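Long-range contact in fimbria adhesin protein (Klebsiella pneumoniae, PDB 3U4K), which probably serves as the adhesin of a bacterial fimbria, its receptor-binding domain, the part in this chain, recognising human collagen V: residues P101-I113 against L130-S143. Sequence-based numbering, arbitrary orientation.
Sequences PGIGLRFSRKGAI and LAGSTFTLDIIKTS. Unlike the reference sequence in segment 130-143: Ala131 (reference Val).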
loop_
_atom_site.group_PDB
_atom_site.type_symbol
_atom_site.label_atom_id
_atom_site.label_comp_id
_atom_site.label_asym_id
_atom_site.label_seq_id
_atom_site.Cartn_x
_atom_site.Cartn_y
_atom_site.Cartn_z
ATOM N N PRO A 101 -9.107 11.564 11.899
ATOM C CA PRO A 101 -10.368 10.937 12.312
ATOM C C PRO A 101 -11.244 10.536 11.129
ATOM O O PRO A 101 -11.463 11.335 10.216
ATOM C CB PRO A 101 -11.060 12.035 13.129
ATOM C CG PRO A 101 -9.957 12.925 13.588
ATOM C CD PRO A 101 -8.950 12.912 12.479
ATOM N N GLY A 102 -11.720 9.294 11.155
ATOM C CA GLY A 102 -12.625 8.781 10.131
ATOM C C GLY A 102 -12.011 8.600 8.754
ATOM O O GLY A 102 -12.727 8.578 7.752
ATOM N N ILE A 103 -10.689 8.463 8.702
ATOM C CA ILE A 103 -9.981 8.279 7.434
ATOM C C ILE A 103 -9.272 6.927 7.389
ATOM O O ILE A 103 -8.396 6.647 8.211
ATOM C CB ILE A 103 -9.003 9.445 7.148
ATOM C CG1 ILE A 103 -9.771 10.760 6.928
ATOM C CG2 ILE A 103 -8.105 9.142 5.955
ATOM C CD1 ILE A 103 -10.802 10.743 5.815
ATOM N N GLY A 104 -9.668 6.099 6.425
ATOM C CA GLY A 104 -9.107 4.759 6.255
ATOM C C GLY A 104 -8.246 4.588 5.015
ATOM O O GLY A 104 -8.342 5.363 4.062
ATOM N N LEU A 105 -7.399 3.562 5.034
ATOM C CA LEU A 105 -6.520 3.253 3.909
ATOM C C LEU A 105 -6.521 1.761 3.590
ATOM O O LEU A 105 -6.388 0.925 4.487
ATOM C CB LEU A 105 -5.092 3.735 4.180
ATOM C CG LEU A 105 -4.810 5.242 4.193
ATOM C CD1 LEU A 105 -3.341 5.497 4.480
ATOM C CD2 LEU A 105 -5.204 5.915 2.887
ATOM N N ARG A 106 -6.685 1.440 2.308
ATOM C CA ARG A 106 -6.604 0.063 1.836
ATOM C C ARG A 106 -5.646 -0.039 0.647
ATOM O O ARG A 106 -5.793 0.668 -0.353
ATOM C CB ARG A 106 -7.992 -0.473 1.479
ATOM C CG ARG A 106 -8.069 -1.989 1.333
ATOM C CD ARG A 106 -9.478 -2.450 0.994
ATOM N NE ARG A 106 -10.019 -1.710 -0.147
ATOM C CZ ARG A 106 -11.312 -1.608 -0.447
ATOM N NH1 ARG A 106 -12.232 -2.204 0.304
ATOM N NH2 ARG A 106 -11.686 -0.902 -1.506
ATOM N N PHE A 107 -4.658 -0.919 0.779
ATOM C CA PHE A 107 -3.654 -1.132 -0.260
ATOM C C PHE A 107 -3.897 -2.476 -0.919
ATOM O O PHE A 107 -4.041 -3.495 -0.237
ATOM C CB PHE A 107 -2.244 -1.106 0.332
ATOM C CG PHE A 107 -2.002 0.027 1.288
ATOM C CD1 PHE A 107 -2.390 -0.076 2.624
ATOM C CD2 PHE A 107 -1.374 1.192 0.861
ATOM C CE1 PHE A 107 -2.163 0.965 3.511
ATOM C CE2 PHE A 107 -1.141 2.236 1.746
ATOM C CZ PHE A 107 -1.538 2.122 3.070
ATOM N N SER A 108 -3.947 -2.474 -2.247
ATOM C CA SER A 108 -4.196 -3.692 -3.006
ATOM C C SER A 108 -3.284 -3.788 -4.224
ATOM O O SER A 108 -2.791 -2.780 -4.732
ATOM C CB SER A 108 -5.665 -3.768 -3.433
ATOM O OG SER A 108 -5.973 -2.739 -4.359
ATOM N N ARG A 109 -3.068 -5.016 -4.680
ATOM C CA ARG A 109 -2.302 -5.275 -5.887
ATOM C C ARG A 109 -3.121 -6.195 -6.776
ATOM O O ARG A 109 -3.716 -7.157 -6.295
ATOM C CB ARG A 109 -0.962 -5.919 -5.537
ATOM C CG ARG A 109 0.046 -5.937 -6.673
ATOM C CD ARG A 109 1.275 -6.740 -6.288
ATOM N NE ARG A 109 1.991 -7.233 -7.462
ATOM C CZ ARG A 109 3.005 -8.093 -7.421
ATOM N NH1 ARG A 109 3.439 -8.570 -6.260
ATOM N NH2 ARG A 109 3.589 -8.479 -8.548
ATOM N N LYS A 110 -3.162 -5.886 -8.067
ATOM C CA LYS A 110 -3.928 -6.685 -9.017
ATOM C C LYS A 110 -3.119 -6.977 -10.279
ATOM O O LYS A 110 -2.507 -6.083 -10.858
ATOM C CB LYS A 110 -5.251 -5.996 -9.365
ATOM C CG LYS A 110 -6.309 -6.937 -9.916
ATOM C CD LYS A 110 -7.702 -6.333 -9.813
ATOM C CE LYS A 110 -8.776 -7.311 -10.282
ATOM N NZ LYS A 110 -8.721 -7.553 -11.753
ATOM N N GLY A 111 -3.129 -8.240 -10.693
ATOM C CA GLY A 111 -2.386 -8.693 -11.865
ATOM C C GLY A 111 -2.282 -10.201 -11.842
ATOM O O GLY A 111 -3.256 -10.888 -11.527
ATOM N N ALA A 112 -1.100 -10.718 -12.164
ATOM C CA ALA A 112 -0.845 -12.157 -12.100
ATOM C C ALA A 112 -0.928 -12.656 -10.655
ATOM O O ALA A 112 -1.598 -13.651 -10.379
ATOM C CB ALA A 112 0.504 -12.490 -12.718
ATOM N N ILE A 113 -0.249 -11.956 -9.743
ATOM C CA ILE A 113 -0.408 -12.182 -8.301
ATOM C C ILE A 113 -1.237 -11.033 -7.718
ATOM O O ILE A 113 -0.831 -9.869 -7.773
ATOM C CB ILE A 113 0.948 -12.320 -7.561
ATOM C CG1 ILE A 113 1.704 -13.569 -8.024
ATOM C CG2 ILE A 113 0.748 -12.397 -6.054
ATOM C CD1 ILE A 113 2.751 -13.310 -9.085
ATOM N N LEU A 130 9.238 -9.618 -10.618
ATOM C CA LEU A 130 7.973 -9.019 -10.209
ATOM C C LEU A 130 7.014 -9.019 -11.382
ATOM O O LEU A 130 7.316 -8.469 -12.446
ATOM C CB LEU A 130 8.166 -7.598 -9.680
ATOM C CG LEU A 130 8.436 -7.453 -8.181
ATOM C CD1 LEU A 130 8.787 -6.010 -7.853
ATOM C CD2 LEU A 130 7.247 -7.921 -7.349
ATOM N N ALA A 131 5.866 -9.660 -11.176
ATOM C CA ALA A 131 4.830 -9.775 -12.195
ATOM C C ALA A 131 4.190 -8.421 -12.439
ATOM O O ALA A 131 3.727 -7.773 -11.498
ATOM C CB ALA A 131 3.778 -10.787 -11.767
ATOM N N GLY A 132 4.184 -7.993 -13.701
ATOM C CA GLY A 132 3.505 -6.765 -14.103
ATOM C C GLY A 132 2.125 -6.703 -13.481
ATOM O O GLY A 132 1.341 -7.655 -13.583
ATOM N N SER A 133 1.840 -5.592 -12.809
ATOM C CA SER A 133 0.595 -5.450 -12.059
ATOM C C SER A 133 0.206 -3.992 -11.839
ATOM O O SER A 133 0.934 -3.072 -12.224
ATOM C CB SER A 133 0.707 -6.170 -10.710
ATOM O OG SER A 133 1.844 -5.725 -9.991
ATOM N N THR A 134 -0.962 -3.801 -11.232
ATOM C CA THR A 134 -1.409 -2.494 -10.773
ATOM C C THR A 134 -1.330 -2.460 -9.256
ATOM O O THR A 134 -1.654 -3.446 -8.596
ATOM C CB THR A 134 -2.868 -2.195 -11.187
ATOM O OG1 THR A 134 -3.757 -3.138 -10.567
ATOM C CG2 THR A 134 -3.033 -2.239 -12.705
ATOM N N PHE A 135 -0.893 -1.331 -8.708
ATOM C CA PHE A 135 -0.995 -1.098 -7.269
ATOM C C PHE A 135 -2.047 -0.026 -7.024
ATOM O O PHE A 135 -2.034 1.018 -7.676
ATOM C CB PHE A 135 0.353 -0.689 -6.668
ATOM C CG PHE A 135 0.382 -0.724 -5.164
ATOM C CD1 PHE A 135 0.739 -1.887 -4.488
ATOM C CD2 PHE A 135 0.043 0.402 -4.416
ATOM C CE1 PHE A 135 0.759 -1.926 -3.101
ATOM C CE2 PHE A 135 0.062 0.370 -3.029
ATOM C CZ PHE A 135 0.421 -0.796 -2.371
ATOM N N THR A 136 -2.957 -0.288 -6.088
ATOM C CA THR A 136 -4.087 0.614 -5.841
ATOM C C THR A 136 -4.242 1.019 -4.372
ATOM O O THR A 136 -4.390 0.169 -3.489
ATOM C CB THR A 136 -5.411 0.021 -6.378
ATOM O OG1 THR A 136 -5.304 -0.173 -7.794
ATOM C CG2 THR A 136 -6.587 0.947 -6.099
ATOM N N LEU A 137 -4.200 2.329 -4.136
ATOM C CA LEU A 137 -4.472 2.910 -2.826
ATOM C C LEU A 137 -5.912 3.419 -2.760
ATOM O O LEU A 137 -6.372 4.143 -3.648
ATOM C CB LEU A 137 -3.485 4.043 -2.527
ATOM C CG LEU A 137 -3.672 4.882 -1.257
ATOM C CD1 LEU A 137 -3.541 4.042 0.005
ATOM C CD2 LEU A 137 -2.693 6.046 -1.220
ATOM N N ASP A 138 -6.620 3.021 -1.708
ATOM C CA ASP A 138 -7.997 3.452 -1.488
ATOM C C ASP A 138 -8.113 4.281 -0.221
ATOM O O ASP A 138 -7.661 3.861 0.848
ATOM C CB ASP A 138 -8.937 2.248 -1.393
ATOM C CG ASP A 138 -9.300 1.670 -2.751
ATOM O OD1 ASP A 138 -9.080 2.349 -3.778
ATOM O OD2 ASP A 138 -9.819 0.534 -2.787
ATOM N N ILE A 139 -8.712 5.462 -0.350
ATOM C CA ILE A 139 -9.051 6.285 0.808
ATOM C C ILE A 139 -10.528 6.082 1.153
ATOM O O ILE A 139 -11.415 6.391 0.351
ATOM C CB ILE A 139 -8.722 7.774 0.575
ATOM C CG1 ILE A 139 -7.227 7.944 0.281
ATOM C CG2 ILE A 139 -9.114 8.600 1.792
ATOM C CD1 ILE A 139 -6.858 9.295 -0.294
ATOM N N ILE A 140 -10.766 5.550 2.350
ATOM C CA ILE A 140 -12.096 5.136 2.794
ATOM C C ILE A 140 -12.606 6.051 3.903
ATOM O O ILE A 140 -11.831 6.485 4.764
ATOM C CB ILE A 140 -12.072 3.678 3.326
ATOM C CG1 ILE A 140 -11.345 2.731 2.352
ATOM C CG2 ILE A 140 -13.474 3.182 3.678
ATOM C CD1 ILE A 140 -11.989 2.576 0.988
ATOM N N LYS A 141 -13.909 6.339 3.874
ATOM C CA LYS A 141 -14.576 7.057 4.957
ATOM C C LYS A 141 -14.919 6.095 6.102
ATOM O O LYS A 141 -15.827 5.267 5.979
ATOM C CB LYS A 141 -15.828 7.767 4.433
ATOM C CG LYS A 141 -16.433 8.778 5.396
ATOM C CD LYS A 141 -17.421 9.695 4.694
ATOM C CE LYS A 141 -18.012 10.723 5.649
ATOM N NZ LYS A 141 -18.808 11.757 4.930
ATOM N N THR A 142 -14.173 6.217 7.204
ATOM C CA THR A 142 -14.276 5.319 8.364
ATOM C C THR A 142 -15.449 5.678 9.280
ATOM O O THR A 142 -16.141 4.794 9.786
ATOM C CB THR A 142 -12.969 5.331 9.194
ATOM O OG1 THR A 142 -11.859 4.989 8.356
ATOM C CG2 THR A 142 -13.035 4.355 10.373
ATOM N N SER A 143 -15.653 6.976 9.496
ATOM C CA SER A 143 -16.719 7.472 10.361
ATOM C C SER A 143 -17.593 8.492 9.628
ATOM O O SER A 143 -17.191 9.037 8.596
ATOM C CB SER A 143 -16.120 8.095 11.627
ATOM O OG SER A 143 -17.131 8.592 12.488
#
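Arg106 and Asp138 face each other as a hydrogen-bonded antiparallel pair, and their side chains run side by side in the same direction. The Arg106 chain bends at chi3 (51°), which brings NH2 to 2.7 Å from Asp138 OD2. This salt bridge lies near the guanidinium plane but reaches the carboxylate on its anti side, the two planes being 64° apart. Ile140 CD1 sits over one guanidinium face, while Asp138 OD1 is hydrogen-bonded to Thr56 OG1 of strand 53-61, so the carboxylate links three adjacent strands.

On the face that carries Leu105, Phe107, Phe135 and Leu137 the contact is largely apolar in its middle. Phe107 and Leu137 lie alongside each other, with Leu137 CD1 3.5 Å from Phe107 CE2, whereas the Phe135 side chain crosses that of Phe107 and places CZ 3.8 Å from Phe107 CB. Strands 103-111 and 133-141 belong to one sheet of the jelly-roll beta barrel, and this face is turned inward: Phe107 and Phe135 both touch Thr157 of strand 154-160 in the second sheet.

Arg109, the polar exception towards the end of that face, has CG anti to the backbone N (chi1 -166°), and its extended chain runs along the partner strand. At the guanidinium's edge, NE donates to Ser133 OG at 2.9 Å and NH2 to Ala131 O at 3.0 Å. These two bonds fix its rotation beside residues 130-132, which lead into strand 133-141, and a Ser133 OG to Ala131 O bond ties the acceptors together.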